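Long-range contact in tRNA (adenine(22)-N(1))-methyltransferase (Bacillus subtilis, PDB 6Q56), which catalyses the S-adenosyl-L-methionine-dependent methylation of N1 of adenine 22 in tRNA: residues 105-114 against 131-139. The protein carries 2 engineered substitutions. Residues are numbered along the deposited sequence; the frame is centred on the assembly and turned at random.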
ATOM      1  N   LEU A 105      -6.354   7.949  -1.591  1.00 32.09           N
ATOM      2  CA  LEU A 105      -5.410   8.870  -2.209  1.00 39.81           C
ATOM      3  C   LEU A 105      -6.088   9.795  -3.212  1.00 34.60           C
ATOM      4  O   LEU A 105      -5.840  10.987  -3.223  1.00 36.33           O
ATOM      5  CB  LEU A 105      -4.294   8.115  -2.923  1.00 29.18           C
ATOM      6  CG  LEU A 105      -3.080   7.591  -2.154  1.00 27.23           C
ATOM      7  CD1 LEU A 105      -2.622   8.512  -1.045  1.00 31.28           C
ATOM      8  CD2 LEU A 105      -3.301   6.189  -1.641  1.00 42.23           C
ATOM      9  N   GLU A 106      -6.936   9.235  -4.061  1.00 37.76           N
ATOM     10  CA  GLU A 106      -7.623  10.019  -5.078  1.00 38.29           C
ATOM     11  C   GLU A 106      -8.638  10.988  -4.484  1.00 37.90           C
ATOM     12  O   GLU A 106      -8.740  12.120  -4.919  1.00 40.52           O
ATOM     13  CB  GLU A 106      -8.299   9.100  -6.087  1.00 36.85           C
ATOM     14  CG  GLU A 106      -9.127   9.812  -7.145  1.00 44.25           C
ATOM     15  CD  GLU A 106      -8.296  10.633  -8.107  1.00 37.43           C
ATOM     16  OE1 GLU A 106      -7.092  10.385  -8.231  1.00 34.35           O
ATOM     17  OE2 GLU A 106      -8.859  11.533  -8.745  1.00 44.85           O
ATOM     18  N   ALA A 107      -9.382  10.538  -3.488  1.00 39.54           N
ATOM     19  CA  ALA A 107     -10.390  11.379  -2.862  1.00 41.60           C
ATOM     20  C   ALA A 107      -9.777  12.552  -2.114  1.00 38.14           C
ATOM     21  O   ALA A 107     -10.393  13.594  -1.990  1.00 42.42           O
ATOM     22  CB  ALA A 107     -11.255  10.560  -1.925  1.00 34.41           C
ATOM     23  N   GLY A 108      -8.565  12.379  -1.612  1.00 32.52           N
ATOM     24  CA  GLY A 108      -7.921  13.436  -0.869  1.00 43.85           C
ATOM     25  C   GLY A 108      -6.630  13.965  -1.443  1.00 40.58           C
ATOM     26  O   GLY A 108      -5.792  14.452  -0.706  1.00 39.12           O
ATOM     27  N   LYS A 109      -6.462  13.882  -2.752  1.00 39.94           N
ATOM     28  CA  LYS A 109      -5.240  14.370  -3.364  1.00 39.58           C
ATOM     29  C   LYS A 109      -5.132  15.884  -3.299  1.00 41.29           C
ATOM     30  O   LYS A 109      -4.100  16.438  -3.626  1.00 46.27           O
ATOM     31  CB  LYS A 109      -5.099  13.885  -4.798  1.00 40.33           C
ATOM     32  CG  LYS A 109      -6.194  14.304  -5.747  1.00 45.81           C
ATOM     33  CD  LYS A 109      -5.898  13.740  -7.123  1.00 48.11           C
ATOM     34  CE  LYS A 109      -6.982  14.067  -8.123  1.00 51.63           C
ATOM     35  NZ  LYS A 109      -6.545  13.719  -9.495  1.00 49.72           N
ATOM     36  N   ASP A 110      -6.201  16.539  -2.866  1.00 56.75           N
ATOM     37  CA  ASP A 110      -6.214  17.988  -2.712  1.00 55.00           C
ATOM     38  C   ASP A 110      -5.373  18.352  -1.499  1.00 57.17           C
ATOM     39  O   ASP A 110      -4.852  19.457  -1.397  1.00 61.03           O
ATOM     40  CB  ASP A 110      -7.625  18.493  -2.465  1.00 45.05           C
ATOM     41  CG  ASP A 110      -8.521  18.348  -3.666  1.00 67.73           C
ATOM     42  OD1 ASP A 110      -8.004  18.317  -4.799  1.00 69.36           O
ATOM     43  OD2 ASP A 110      -9.751  18.274  -3.474  1.00 63.17           O
ATOM     44  N   LYS A 111      -5.256  17.406  -0.578  1.00 47.68           N
ATOM     45  CA  LYS A 111      -4.498  17.605   0.641  1.00 40.63           C
ATOM     46  C   LYS A 111      -3.025  17.335   0.429  1.00 49.30           C
ATOM     47  O   LYS A 111      -2.219  17.532   1.330  1.00 52.35           O
ATOM     48  CB  LYS A 111      -5.015  16.669   1.726  1.00 44.39           C
ATOM     49  CG  LYS A 111      -6.482  16.847   2.058  1.00 45.08           C
ATOM     50  CD  LYS A 111      -6.723  18.169   2.747  1.00 45.78           C
ATOM     51  CE  LYS A 111      -8.186  18.373   3.072  1.00 49.27           C
ATOM     52  NZ  LYS A 111      -8.630  17.496   4.177  1.00 60.26           N
ATOM     53  N   LEU A 112      -2.673  16.877  -0.760  1.00 39.74           N
ATOM     54  CA  LEU A 112      -1.288  16.562  -1.056  1.00 48.39           C
ATOM     55  C   LEU A 112      -0.581  17.620  -1.867  1.00 54.39           C
ATOM     56  O   LEU A 112      -1.138  18.181  -2.796  1.00 54.52           O
ATOM     57  CB  LEU A 112      -1.212  15.250  -1.825  1.00 45.30           C
ATOM     58  CG  LEU A 112      -1.876  14.064  -1.148  1.00 43.48           C
ATOM     59  CD1 LEU A 112      -1.933  12.870  -2.081  1.00 55.17           C
ATOM     60  CD2 LEU A 112      -1.144  13.722   0.128  1.00 38.96           C
ATOM     61  N   THR A 113       0.666  17.875  -1.508  1.00 56.49           N
ATOM     62  CA  THR A 113       1.485  18.827  -2.220  1.00 56.48           C
ATOM     63  C   THR A 113       2.214  18.055  -3.303  1.00 60.41           C
ATOM     64  O   THR A 113       2.526  18.585  -4.362  1.00 59.67           O
ATOM     65  CB  THR A 113       2.535  19.456  -1.303  1.00 60.89           C
ATOM     66  OG1 THR A 113       3.520  18.475  -0.972  1.00 65.47           O
ATOM     67  CG2 THR A 113       1.899  19.965  -0.041  1.00 66.24           C
ATOM     68  N   GLY A 114       2.481  16.788  -3.011  1.00 59.58           N
ATOM     69  CA  GLY A 114       3.168  15.912  -3.936  1.00 54.79           C
ATOM     70  C   GLY A 114       4.524  15.483  -3.426  1.00 54.74           C
ATOM     71  O   GLY A 114       5.071  14.477  -3.856  1.00 48.45           O
ATOM     72  N   GLU A 131      -1.285   2.062 -10.287  1.00 29.21           N
ATOM     73  CA  GLU A 131      -1.962   2.752 -11.367  1.00 30.83           C
ATOM     74  C   GLU A 131      -2.237   4.190 -10.958  1.00 33.14           C
ATOM     75  O   GLU A 131      -2.047   5.105 -11.739  1.00 30.76           O
ATOM     76  CB  GLU A 131      -3.251   2.033 -11.750  1.00 31.84           C
ATOM     77  CG  GLU A 131      -3.016   0.729 -12.488  1.00 36.42           C
ATOM     78  CD  GLU A 131      -4.298   0.032 -12.884  1.00 37.14           C
ATOM     79  OE1 GLU A 131      -5.360   0.442 -12.412  1.00 40.86           O
ATOM     80  OE2 GLU A 131      -4.239  -0.932 -13.663  1.00 46.03           O
ATOM     81  N   TRP A 132      -2.678   4.384  -9.724  1.00 36.56           N
ATOM     82  CA  TRP A 132      -2.957   5.719  -9.228  1.00 34.83           C
ATOM     83  C   TRP A 132      -1.675   6.535  -9.128  1.00 30.06           C
ATOM     84  O   TRP A 132      -1.637   7.680  -9.530  1.00 34.77           O
ATOM     85  CB  TRP A 132      -3.645   5.667  -7.872  1.00 31.69           C
ATOM     86  CG  TRP A 132      -4.033   7.003  -7.398  1.00 32.34           C
ATOM     87  CD1 TRP A 132      -5.188   7.654  -7.663  1.00 33.05           C
ATOM     88  CD2 TRP A 132      -3.250   7.880  -6.597  1.00 31.09           C
ATOM     89  NE1 TRP A 132      -5.185   8.881  -7.067  1.00 37.65           N
ATOM     90  CE2 TRP A 132      -4.001   9.045  -6.405  1.00 33.09           C
ATOM     91  CE3 TRP A 132      -1.989   7.791  -6.018  1.00 32.95           C
ATOM     92  CZ2 TRP A 132      -3.534  10.111  -5.659  1.00 38.94           C
ATOM     93  CZ3 TRP A 132      -1.529   8.847  -5.281  1.00 36.75           C
ATOM     94  CH2 TRP A 132      -2.297   9.991  -5.106  1.00 35.09           C
ATOM     95  N   LEU A 133      -0.629   5.930  -8.587  1.00 24.84           N
ATOM     96  CA  LEU A 133       0.651   6.599  -8.434  1.00 36.20           C
ATOM     97  C   LEU A 133       1.197   7.077  -9.771  1.00 35.66           C
ATOM     98  O   LEU A 133       1.651   8.205  -9.902  1.00 36.79           O
ATOM     99  CB  LEU A 133       1.675   5.664  -7.798  1.00 30.56           C
ATOM    100  CG  LEU A 133       1.523   5.376  -6.317  1.00 28.23           C
ATOM    101  CD1 LEU A 133       2.599   4.406  -5.886  1.00 30.81           C
ATOM    102  CD2 LEU A 133       1.587   6.650  -5.502  1.00 31.14           C
ATOM    103  N   TYR A 134       1.147   6.208 -10.763  1.00 29.63           N
ATOM    104  CA  TYR A 134       1.650   6.537 -12.085  1.00 35.82           C
ATOM    105  C   TYR A 134       0.897   7.709 -12.704  1.00 34.05           C
ATOM    106  O   TYR A 134       1.397   8.378 -13.589  1.00 38.45           O
ATOM    107  CB  TYR A 134       1.571   5.316 -12.997  1.00 35.14           C
ATOM    108  CG  TYR A 134       2.258   5.505 -14.311  1.00 32.07           C
ATOM    109  CD1 TYR A 134       3.591   5.192 -14.465  1.00 33.56           C
ATOM    110  CD2 TYR A 134       1.576   6.007 -15.397  1.00 29.61           C
ATOM    111  CE1 TYR A 134       4.227   5.371 -15.671  1.00 37.63           C
ATOM    112  CE2 TYR A 134       2.203   6.194 -16.605  1.00 42.94           C
ATOM    113  CZ  TYR A 134       3.527   5.870 -16.738  1.00 33.30           C
ATOM    114  OH  TYR A 134       4.149   6.047 -17.939  1.00 42.12           O
ATOM    115  N   LYS A 135      -0.370   7.809 -12.354  1.00 31.76           N
ATOM    116  CA  LYS A 135      -1.243   8.808 -12.927  1.00 36.55           C
ATOM    117  C   LYS A 135      -1.050  10.155 -12.281  1.00 34.56           C
ATOM    118  O   LYS A 135      -1.169  11.174 -12.930  1.00 40.27           O
ATOM    119  CB  LYS A 135      -2.697   8.350 -12.801  1.00 32.89           C
ATOM    120  CG  LYS A 135      -3.735   9.445 -12.928  1.00 42.04           C
ATOM    121  CD  LYS A 135      -5.147   8.899 -12.859  1.00 40.89           C
ATOM    122  CE  LYS A 135      -5.576   8.609 -11.432  1.00 50.21           C
ATOM    123  NZ  LYS A 135      -5.977   9.828 -10.692  1.00 39.85           N
ATOM    124  N   GLU A 136      -0.771  10.157 -10.983  1.00 35.85           N
ATOM    125  CA  GLU A 136      -0.577  11.403 -10.253  1.00 32.52           C
ATOM    126  C   GLU A 136       0.892  11.800 -10.260  1.00 29.80           C
ATOM    127  O   GLU A 136       1.319  12.653  -9.482  1.00 38.66           O
ATOM    128  CB  GLU A 136      -1.071  11.259  -8.813  1.00 34.97           C
ATOM    129  CG  GLU A 136      -2.545  10.908  -8.696  1.00 42.05           C
ATOM    130  CD  GLU A 136      -3.448  11.977  -9.277  1.00 52.20           C
ATOM    131  OE1 GLU A 136      -2.929  13.036  -9.689  1.00 39.53           O
ATOM    132  OE2 GLU A 136      -4.677  11.760  -9.322  1.00 68.13           O
ATOM    133  N   ARG A 137       1.661  11.176 -11.145  1.00 40.05           N
ATOM    134  CA  ARG A 137       3.093  11.080 -11.641  1.00 43.24           C
ATOM    135  C   ARG A 137       4.181  10.608 -10.629  1.00 44.04           C
ATOM    136  O   ARG A 137       5.370  10.559 -10.948  1.00 54.90           O
ATOM    137  CB  ARG A 137       3.578  12.346 -12.417  1.00 45.35           C
ATOM    138  CG  ARG A 137       2.755  12.665 -13.656  1.00 49.50           C
ATOM    139  CD  ARG A 137       3.275  13.905 -14.364  1.00 50.05           C
ATOM    140  NE  ARG A 137       4.658  13.748 -14.804  1.00 45.70           N
ATOM    141  CZ  ARG A 137       5.014  13.267 -15.989  1.00 47.94           C
ATOM    142  NH1 ARG A 137       4.088  12.893 -16.862  1.00 48.12           N
ATOM    143  NH2 ARG A 137       6.298  13.158 -16.306  1.00 48.87           N
ATOM    144  N   TYR A 138       3.732  10.273  -9.426  1.00 39.57           N
ATOM    145  CA  TYR A 138       4.621   9.814  -8.368  1.00 34.35           C
ATOM    146  C   TYR A 138       5.608   8.778  -8.889  1.00 38.95           C
ATOM    147  O   TYR A 138       5.385   8.149  -9.924  1.00 33.45           O
ATOM    148  CB  TYR A 138       3.813   9.223  -7.211  1.00 38.20           C
ATOM    149  CG  TYR A 138       2.912  10.223  -6.521  1.00 34.82           C
ATOM    150  CD1 TYR A 138       3.379  10.993  -5.465  1.00 42.85           C
ATOM    151  CD2 TYR A 138       1.596  10.395  -6.926  1.00 37.59           C
ATOM    152  CE1 TYR A 138       2.560  11.909  -4.831  1.00 37.19           C
ATOM    153  CE2 TYR A 138       0.770  11.308  -6.298  1.00 41.88           C
ATOM    154  CZ  TYR A 138       1.256  12.062  -5.251  1.00 43.26           C
ATOM    155  OH  TYR A 138       0.437  12.972  -4.623  1.00 61.23           O
ATOM    156  N   ALA A 139       6.701   8.612  -8.157  1.00 40.47           N
ATOM    157  CA  ALA A 139       7.732   7.672  -8.511  1.00 32.21           C
ATOM    158  C   ALA A 139       7.904   6.682  -7.369  1.00 36.21           C
ATOM    159  O   ALA A 139       8.072   7.067  -6.222  1.00 33.26           O
ATOM    160  CB  ALA A 139       9.029   8.398  -8.774  1.00 38.35           C
TER
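Helices 98-107 and 127-135 of the Rossmann-like methyltransferase domain meet here through the Trp-132 indole and a salt-bridge network. Leu-105 lies over one face of the indole: its CB sits 3.4 Å from the centroid of the six-membered ring of Trp-132, only 9° off the ring normal, a CH-pi contact. Glu-136 CG sits over the rim of the opposite face. A chi1 of -175° sets CG of Trp-132 opposite the backbone N and carries the indole over to helix 98-107. Trp-132 NE1 donates to the anti lone pair of Glu-106 OE1 at 2.7 Å. The bond is bent, with an N-H...O angle of 144°. The carboxylate is turned steeply against the ring.

Strand 117-122, in the parallel part of the sheet, lies between the two helices in the chain, and both pack against it. Leu-105 and Tyr-138 rest on that strand through Leu-120 and Leu-118.

Above the carboxylate plane of Glu-106, Lys-135 NZ makes a salt bridge of 2.8 Å to OE1, which thus accepts from two donors. Lys-109 extends straight beyond CG and brings NZ to 2.7 Å from Glu-136 OE2, on the syn side. Lys-135 NZ also bonds to Glu-136 OE2. A longer salt bridge, 3.3 Å from Lys-109 NZ to Glu-106 OE2, closes the four-residue network. The two lysines probably offset the repulsion between Glu-106 OE1 and Glu-136 OE2, which are 3.0 Å apart. A leucine in place of Trp-132 would probably leave Glu-106 OE1 without its indole donor and open a gap between Leu-105 and Glu-136.

Further along, Leu-112 CD1 approaches the rim of the indole, 4.2 Å from Trp-132 CH2. The same methyl meets Tyr-138 OH at 3.5 Å. Gly-114 O approaches the Tyr-138 ring obliquely, where the two segments run out toward strands 117-122 and 139-148.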